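PDB 3UAO: putative isochorismatase from Bordetella bronchiseptica, which catalyses the hydrolysis of maleamate to maleate and ammonia, a step in the bacterial degradation of nicotinate (vitamin B3). Local coordinates for residues A215-H219 with D220-A224. Residues are numbered along the deposited sequence; the frame is centred on the assembly and turned at random.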
loop_
_atom_site.group_PDB
_atom_site.type_symbol
_atom_site.label_atom_id
_atom_site.label_comp_id
_atom_site.label_asym_id
_atom_site.label_seq_id
_atom_site.Cartn_x
_atom_site.Cartn_y
_atom_site.Cartn_z
ATOM N N ALA A 215 2.866 22.026 5.694
ATOM C CA ALA A 215 3.103 23.476 5.618
ATOM C C ALA A 215 1.988 24.027 4.711
ATOM O O ALA A 215 1.640 23.434 3.690
ATOM C CB ALA A 215 4.500 23.790 5.061
ATOM N N VAL A 216 1.413 25.145 5.140
ATOM C CA VAL A 216 0.226 25.764 4.530
ATOM C C VAL A 216 0.480 27.266 4.309
ATOM O O VAL A 216 0.622 28.034 5.246
ATOM C CB VAL A 216 -1.032 25.564 5.440
ATOM C CG1 VAL A 216 -2.248 26.398 4.938
ATOM C CG2 VAL A 216 -1.387 24.120 5.511
ATOM N N MET A 217 0.540 27.664 3.050
ATOM C CA MET A 217 0.758 29.047 2.706
ATOM C C MET A 217 0.129 29.369 1.336
ATOM O O MET A 217 -0.211 28.465 0.565
ATOM C CB MET A 217 2.272 29.344 2.733
ATOM C CG MET A 217 3.158 28.500 1.792
ATOM S SD MET A 217 4.909 28.710 2.265
ATOM C CE MET A 217 5.000 27.616 3.669
ATOM N N THR A 218 -0.032 30.654 1.045
ATOM C CA THR A 218 -0.493 31.106 -0.268
ATOM C C THR A 218 0.620 30.915 -1.292
ATOM O O THR A 218 1.789 30.799 -0.925
ATOM C CB THR A 218 -0.935 32.584 -0.239
ATOM O OG1 THR A 218 0.147 33.408 0.203
ATOM C CG2 THR A 218 -2.103 32.766 0.700
ATOM N N HIS A 219 0.249 30.879 -2.570
ATOM C CA HIS A 219 1.172 30.483 -3.636
ATOM C C HIS A 219 2.361 31.436 -3.848
ATOM O O HIS A 219 3.453 31.001 -4.150
ATOM C CB HIS A 219 0.421 30.278 -4.960
ATOM C CG HIS A 219 0.140 31.543 -5.696
ATOM N ND1 HIS A 219 -0.896 32.384 -5.356
ATOM C CD2 HIS A 219 0.766 32.122 -6.749
ATOM C CE1 HIS A 219 -0.910 33.416 -6.183
ATOM N NE2 HIS A 219 0.091 33.282 -7.034
ATOM N N ASP A 220 2.151 32.726 -3.695
ATOM C CA ASP A 220 3.257 33.684 -3.825
ATOM C C ASP A 220 4.311 33.382 -2.771
ATOM O O ASP A 220 5.510 33.391 -3.041
ATOM C CB ASP A 220 2.763 35.128 -3.698
ATOM C CG ASP A 220 1.942 35.378 -2.409
ATOM O OD1 ASP A 220 1.010 34.594 -2.107
ATOM O OD2 ASP A 220 2.239 36.379 -1.715
ATOM N N GLU A 221 3.824 33.049 -1.589
ATOM C CA GLU A 221 4.658 32.694 -0.457
ATOM C C GLU A 221 5.433 31.411 -0.750
ATOM O O GLU A 221 6.642 31.371 -0.517
ATOM C CB GLU A 221 3.773 32.477 0.752
ATOM C CG GLU A 221 4.297 32.959 2.060
ATOM C CD GLU A 221 3.125 33.364 2.933
ATOM O OE1 GLU A 221 2.700 34.556 2.855
ATOM O OE2 GLU A 221 2.592 32.475 3.635
ATOM N N ALA A 222 4.722 30.377 -1.237
ATOM C CA ALA A 222 5.315 29.069 -1.555
ATOM C C ALA A 222 6.429 29.213 -2.605
ATOM O O ALA A 222 7.559 28.821 -2.357
ATOM C CB ALA A 222 4.244 28.055 -2.033
ATOM N N LEU A 223 6.110 29.838 -3.734
ATOM C CA LEU A 223 7.062 30.040 -4.814
ATOM C C LEU A 223 8.265 30.899 -4.427
ATOM O O LEU A 223 9.339 30.704 -4.986
ATOM C CB LEU A 223 6.373 30.649 -6.033
ATOM C CG LEU A 223 5.215 29.843 -6.655
ATOM C CD1 LEU A 223 4.502 30.717 -7.714
ATOM C CD2 LEU A 223 5.639 28.501 -7.224
ATOM N N ALA A 224 8.097 31.849 -3.502
ATOM C CA ALA A 224 9.243 32.610 -2.974
ATOM C C ALA A 224 10.116 31.749 -2.035
ATOM O O ALA A 224 11.337 31.958 -1.961
ATOM C CB ALA A 224 8.785 33.889 -2.246
#
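T218 OG1 and D220 CG each lie between their own backbone N and carbonyl carbon (chi1 58° and 53°), which turns both side chains in the same direction and lays them side by side. T218 OG1 then donates to D220 OD1 at 2.7 Å, meeting the carboxylate on its syn side but 29° out of its plane. T218 occupies the N-cap position; its hydroxyl makes this bond, and its side chain forms no capping bond. Its carbonyl instead starts the helical i to i+4 pattern: A222 N bonds to T218 O at 3.0 Å. One residue on, L223 N bonds to H219 O at 2.9 Å. These bonds mark the junction where edge strand 215-217 of the parallel, Rossmann-like sheet of the isochorismatase fold passes through T218 into helix 219-224. M217 CG comes to 4.0 Å from A222 CB while M217 SD passes alongside A222 CA; both residues also pack on L188 of the adjacent strand 186-195. The H219 ring has D220 N over one face, 3.1 Å from CG, and L223 CD1 at its edge, 4.1 Å from CD2. Its ND1 is hydrogen-bonded to D192 of strand 186-195, and T73 and V77 of helix 67-84 touch the same side chain. On the exposed flank, E221 OE2 lies 3.3 Å from M217 CB.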